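Local coordinates for phosphocarrier protein (Mycoplasma capricolum, PDB 1PCH) that carries phosphoryl groups on an active-site histidine as the general, non-sugar-specific component of the phosphoenolpyruvate-dependent sugar phosphotransferase system, at residues Ala1-Leu13 with Ile73-Gln87. Residues are numbered along the deposited sequence; the frame is centred on the assembly and turned at random.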
loop_
_atom_site.group_PDB
_atom_site.type_symbol
_atom_site.label_atom_id
_atom_site.label_comp_id
_atom_site.label_asym_id
_atom_site.label_seq_id
_atom_site.Cartn_x
_atom_site.Cartn_y
_atom_site.Cartn_z
ATOM N N ALA A 1 -6.302 -9.570 -7.235
ATOM C CA ALA A 1 -5.801 -8.448 -8.005
ATOM C C ALA A 1 -4.497 -7.950 -7.358
ATOM O O ALA A 1 -4.381 -7.930 -6.152
ATOM C CB ALA A 1 -6.832 -7.317 -8.020
ATOM N N LYS A 2 -3.538 -7.554 -8.207
ATOM C CA LYS A 2 -2.280 -7.112 -7.623
ATOM C C LYS A 2 -1.455 -6.216 -8.489
ATOM O O LYS A 2 -1.545 -6.120 -9.717
ATOM C CB LYS A 2 -1.483 -8.357 -7.229
ATOM C CG LYS A 2 -0.628 -8.946 -8.299
ATOM C CD LYS A 2 -0.259 -10.406 -7.974
ATOM C CE LYS A 2 0.724 -10.519 -6.838
ATOM N NZ LYS A 2 1.005 -11.936 -6.452
ATOM N N PHE A 3 -0.501 -5.544 -7.807
ATOM C CA PHE A 3 0.425 -4.685 -8.494
ATOM C C PHE A 3 1.673 -4.522 -7.635
ATOM O O PHE A 3 1.644 -4.699 -6.432
ATOM C CB PHE A 3 -0.141 -3.359 -8.926
ATOM C CG PHE A 3 -0.257 -2.297 -7.859
ATOM C CD1 PHE A 3 0.792 -1.455 -7.596
ATOM C CD2 PHE A 3 -1.441 -2.176 -7.136
ATOM C CE1 PHE A 3 0.695 -0.472 -6.616
ATOM C CE2 PHE A 3 -1.547 -1.193 -6.163
ATOM C CZ PHE A 3 -0.486 -0.359 -5.908
ATOM N N SER A 4 2.778 -4.262 -8.333
ATOM C CA SER A 4 4.026 -4.091 -7.600
ATOM C C SER A 4 4.571 -2.759 -7.987
ATOM O O SER A 4 4.267 -2.210 -9.065
ATOM C CB SER A 4 4.998 -5.217 -7.924
ATOM O OG SER A 4 4.486 -6.472 -7.627
ATOM N N ALA A 5 5.340 -2.137 -7.098
ATOM C CA ALA A 5 5.892 -0.825 -7.474
ATOM C C ALA A 5 7.130 -0.601 -6.611
ATOM O O ALA A 5 7.275 -1.223 -5.552
ATOM C CB ALA A 5 4.917 0.287 -7.340
ATOM N N ILE A 6 7.952 0.320 -7.000
ATOM C CA ILE A 6 9.127 0.591 -6.123
ATOM C C ILE A 6 8.788 1.882 -5.369
ATOM O O ILE A 6 8.347 2.827 -5.986
ATOM C CB ILE A 6 10.358 0.846 -7.004
ATOM C CG1 ILE A 6 10.784 -0.393 -7.811
ATOM C CG2 ILE A 6 11.504 1.431 -6.216
ATOM C CD1 ILE A 6 10.906 -1.639 -7.006
ATOM N N ILE A 7 9.012 1.892 -4.090
ATOM C CA ILE A 7 8.795 3.064 -3.260
ATOM C C ILE A 7 9.886 4.097 -3.563
ATOM O O ILE A 7 11.040 3.816 -3.383
ATOM C CB ILE A 7 8.918 2.692 -1.759
ATOM C CG1 ILE A 7 7.910 1.661 -1.321
ATOM C CG2 ILE A 7 8.927 3.977 -0.954
ATOM C CD1 ILE A 7 6.456 2.140 -1.509
ATOM N N THR A 8 9.481 5.260 -4.064
ATOM C CA THR A 8 10.516 6.242 -4.387
ATOM C C THR A 8 10.581 7.370 -3.404
ATOM O O THR A 8 11.469 8.228 -3.528
ATOM C CB THR A 8 10.330 6.774 -5.807
ATOM O OG1 THR A 8 8.942 7.035 -6.041
ATOM C CG2 THR A 8 10.747 5.659 -6.779
ATOM N N ASP A 9 9.642 7.368 -2.451
ATOM C CA ASP A 9 9.644 8.416 -1.432
ATOM C C ASP A 9 10.990 8.265 -0.635
ATOM O O ASP A 9 11.325 7.152 -0.360
ATOM C CB ASP A 9 8.500 8.202 -0.467
ATOM C CG ASP A 9 8.390 9.307 0.569
ATOM O OD1 ASP A 9 9.411 9.686 1.154
ATOM O OD2 ASP A 9 7.245 9.770 0.802
ATOM N N LYS A 10 11.677 9.360 -0.434
ATOM C CA LYS A 10 12.976 9.362 0.234
ATOM C C LYS A 10 12.894 9.026 1.699
ATOM O O LYS A 10 13.918 8.772 2.362
ATOM C CB LYS A 10 13.649 10.729 0.031
ATOM C CG LYS A 10 14.101 10.920 -1.451
ATOM C CD LYS A 10 14.807 12.243 -1.580
ATOM C CE LYS A 10 14.540 12.983 -2.849
ATOM N NZ LYS A 10 14.888 14.446 -2.705
ATOM N N VAL A 11 11.695 9.013 2.259
ATOM C CA VAL A 11 11.547 8.668 3.685
ATOM C C VAL A 11 10.888 7.304 3.814
ATOM O O VAL A 11 10.687 6.744 4.884
ATOM C CB VAL A 11 10.698 9.731 4.425
ATOM C CG1 VAL A 11 10.653 9.402 5.917
ATOM C CG2 VAL A 11 11.318 11.125 4.240
ATOM N N GLY A 12 10.490 6.730 2.649
ATOM C CA GLY A 12 9.856 5.444 2.707
ATOM C C GLY A 12 8.334 5.583 2.905
ATOM O O GLY A 12 7.752 6.585 2.592
ATOM N N LEU A 13 7.776 4.522 3.429
ATOM C CA LEU A 13 6.342 4.428 3.663
ATOM C C LEU A 13 6.113 4.868 5.118
ATOM O O LEU A 13 6.229 4.071 6.033
ATOM C CB LEU A 13 5.816 3.046 3.379
ATOM C CG LEU A 13 4.381 3.018 2.802
ATOM C CD1 LEU A 13 3.905 1.604 2.580
ATOM C CD2 LEU A 13 3.480 3.745 3.784
ATOM N N ILE A 73 -7.546 -2.103 -6.103
ATOM C CA ILE A 73 -6.152 -2.004 -6.582
ATOM C C ILE A 73 -5.887 -0.688 -7.264
ATOM O O ILE A 73 -4.880 0.005 -7.032
ATOM C CB ILE A 73 -5.886 -3.200 -7.517
ATOM C CG1 ILE A 73 -5.423 -4.442 -6.721
ATOM C CG2 ILE A 73 -4.918 -2.906 -8.617
ATOM C CD1 ILE A 73 -4.142 -4.193 -5.992
ATOM N N GLN A 74 -6.844 -0.224 -8.088
ATOM C CA GLN A 74 -6.674 1.056 -8.770
ATOM C C GLN A 74 -6.676 2.218 -7.795
ATOM O O GLN A 74 -5.882 3.160 -7.940
ATOM C CB GLN A 74 -7.706 1.241 -9.873
ATOM C CG GLN A 74 -7.703 0.189 -10.939
ATOM C CD GLN A 74 -6.385 -0.002 -11.662
ATOM O OE1 GLN A 74 -5.549 0.891 -11.693
ATOM N NE2 GLN A 74 -6.258 -1.151 -12.322
ATOM N N ALA A 75 -7.593 2.122 -6.816
ATOM C CA ALA A 75 -7.731 3.154 -5.812
ATOM C C ALA A 75 -6.412 3.288 -5.038
ATOM O O ALA A 75 -5.903 4.387 -4.906
ATOM C CB ALA A 75 -8.895 2.917 -4.905
ATOM N N ILE A 76 -5.877 2.141 -4.627
ATOM C CA ILE A 76 -4.614 2.119 -3.895
ATOM C C ILE A 76 -3.436 2.598 -4.756
ATOM O O ILE A 76 -2.619 3.390 -4.330
ATOM C CB ILE A 76 -4.347 0.748 -3.297
ATOM C CG1 ILE A 76 -5.353 0.309 -2.244
ATOM C CG2 ILE A 76 -2.902 0.670 -2.753
ATOM C CD1 ILE A 76 -5.605 1.304 -1.154
ATOM N N LYS A 77 -3.375 2.149 -6.000
ATOM C CA LYS A 77 -2.299 2.598 -6.887
ATOM C C LYS A 77 -2.372 4.097 -7.050
ATOM O O LYS A 77 -1.412 4.857 -6.873
ATOM C CB LYS A 77 -2.406 1.827 -8.207
ATOM C CG LYS A 77 -1.387 2.176 -9.253
ATOM C CD LYS A 77 -1.732 1.485 -10.591
ATOM C CE LYS A 77 -1.224 2.372 -11.741
ATOM N NZ LYS A 77 -1.453 1.670 -13.058
ATOM N N GLN A 78 -3.585 4.595 -7.341
ATOM C CA GLN A 78 -3.690 6.063 -7.518
ATOM C C GLN A 78 -3.288 6.815 -6.281
ATOM O O GLN A 78 -2.649 7.863 -6.328
ATOM C CB GLN A 78 -5.129 6.442 -7.900
ATOM C CG GLN A 78 -5.230 7.968 -8.147
ATOM C CD GLN A 78 -4.368 8.354 -9.346
ATOM O OE1 GLN A 78 -4.392 7.643 -10.356
ATOM N NE2 GLN A 78 -3.557 9.401 -9.173
ATOM N N THR A 79 -3.712 6.284 -5.122
ATOM C CA THR A 79 -3.360 6.892 -3.860
ATOM C C THR A 79 -1.846 6.986 -3.672
ATOM O O THR A 79 -1.344 8.011 -3.203
ATOM C CB THR A 79 -3.991 6.176 -2.652
ATOM O OG1 THR A 79 -5.425 6.323 -2.796
ATOM C CG2 THR A 79 -3.637 6.934 -1.355
ATOM N N MET A 80 -1.144 5.919 -4.036
ATOM C CA MET A 80 0.313 5.939 -3.894
ATOM C C MET A 80 0.960 6.983 -4.798
ATOM O O MET A 80 1.927 7.616 -4.430
ATOM C CB MET A 80 0.910 4.562 -4.214
ATOM C CG MET A 80 0.498 3.592 -3.096
ATOM S SD MET A 80 1.242 1.973 -3.358
ATOM C CE MET A 80 0.778 1.202 -1.781
ATOM N N ILE A 81 0.371 7.101 -5.984
ATOM C CA ILE A 81 0.888 8.063 -6.942
ATOM C C ILE A 81 0.628 9.468 -6.414
ATOM O O ILE A 81 1.491 10.332 -6.403
ATOM C CB ILE A 81 0.215 7.879 -8.310
ATOM C CG1 ILE A 81 0.780 6.677 -9.056
ATOM C CG2 ILE A 81 0.337 9.162 -9.138
ATOM C CD1 ILE A 81 -0.102 5.996 -10.023
ATOM N N ASP A 82 -0.623 9.634 -5.970
ATOM C CA ASP A 82 -1.024 10.943 -5.466
ATOM C C ASP A 82 -0.187 11.353 -4.270
ATOM O O ASP A 82 0.003 12.520 -3.989
ATOM C CB ASP A 82 -2.499 10.911 -5.047
ATOM C CG ASP A 82 -3.462 11.005 -6.208
ATOM O OD1 ASP A 82 -3.023 11.118 -7.360
ATOM O OD2 ASP A 82 -4.685 10.788 -5.950
ATOM N N THR A 83 0.209 10.368 -3.441
ATOM C CA THR A 83 0.958 10.793 -2.241
ATOM C C THR A 83 2.451 10.845 -2.597
ATOM O O THR A 83 3.309 11.125 -1.775
ATOM C CB THR A 83 0.653 9.920 -1.053
ATOM O OG1 THR A 83 0.882 8.537 -1.346
ATOM C CG2 THR A 83 -0.764 10.075 -0.545
ATOM N N ALA A 84 2.759 10.617 -3.863
ATOM C CA ALA A 84 4.169 10.653 -4.299
ATOM C C ALA A 84 4.969 9.535 -3.691
ATOM O O ALA A 84 6.192 9.594 -3.503
ATOM C CB ALA A 84 4.771 12.029 -4.002
ATOM N N LEU A 85 4.311 8.419 -3.320
ATOM C CA LEU A 85 5.090 7.327 -2.722
ATOM C C LEU A 85 5.840 6.540 -3.794
ATOM O O LEU A 85 6.829 5.855 -3.582
ATOM C CB LEU A 85 4.100 6.378 -2.032
ATOM C CG LEU A 85 4.701 5.345 -1.093
ATOM C CD1 LEU A 85 5.404 6.003 0.095
ATOM C CD2 LEU A 85 3.509 4.490 -0.496
ATOM N N ILE A 86 5.229 6.517 -4.964
ATOM C CA ILE A 86 5.691 5.800 -6.102
ATOM C C ILE A 86 5.581 6.747 -7.304
ATOM O O ILE A 86 4.954 7.804 -7.154
ATOM C CB ILE A 86 4.941 4.480 -6.386
ATOM C CG1 ILE A 86 3.538 4.647 -6.985
ATOM C CG2 ILE A 86 4.888 3.643 -5.120
ATOM C CD1 ILE A 86 2.897 3.356 -7.407
ATOM N N GLN A 87 6.165 6.331 -8.390
ATOM C CA GLN A 87 6.080 7.135 -9.622
ATOM C C GLN A 87 4.939 6.682 -10.469
ATOM O O GLN A 87 4.589 5.501 -10.593
ATOM C CB GLN A 87 7.432 7.144 -10.293
ATOM C CG GLN A 87 8.460 7.891 -9.373
ATOM C CD GLN A 87 9.638 8.356 -10.214
ATOM O OE1 GLN A 87 10.245 9.382 -9.931
ATOM N NE2 GLN A 87 9.903 7.587 -11.254
HETATM O O HOH W 1 7.750 3.834 -8.339
HETATM O O HOH W 2 8.250 9.698 -5.285
HETATM O O HOH W 3 4.652 9.726 0.539
#
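The ring of Phe-3 lies on helix 73-82 between Ile-73 and Met-80. Its chi1 of 79° sets CG between the backbone N and carbonyl carbon, and the ring lies against the helix. Lys-77 CB sits over one face, offset toward the rim, in a CH-pi contact 4.0 Å from the Phe-3 ring centroid. The rest of the lysine chain runs on, extended, and leads away. The ring edge meets Ile-73 CD1, Ile-76 CG2 and Met-80 SD. The sulfur, 3.9 Å from Phe-3 CZ, makes an edge-on Met-aromatic contact. Ala-1 CB presses tightly on Ile-73 CG1 at 3.5 Å. Further along the strand, Ala-5 CB meets Ile-86 CD1.

Past the helix, a Schellman motif with Ala-84 at positive phi turns the chain toward residues 7-13. Leu-85 holds CG anti to its backbone N (chi1 -167°), and its two methyls go to different partners. CD2 packs on Leu-13 CG at 3.7 Å, while CD1 meets Asp-9 CB and Gly-12 O. Ile-7 CD1 comes against Leu-85 CG. The Leu-85 carbonyl O accepts from Thr-8 N at 2.8 Å (N-H...O angle 151°) and, weakly, from Asp-9 N. Thr-8 OG1 lies 3.5 Å from Gln-87 CG, the two side chains crossing at about a right angle. Waters bridge Ile-6 O to Gln-87 N and Asp-9 OD2 to Thr-83 O.

Asp-9 OD1 takes Val-11 N at 2.6 Å on its anti side, an Asx turn. Asp-9 OD2 is hydrogen-bonded to NE2 of the active-site His-14. This places the loop beside the residue that forms the pros-phosphohistidine intermediate. The arrangement joins edge strand 2-6 to the last helix in the open-faced beta sandwich of HPr.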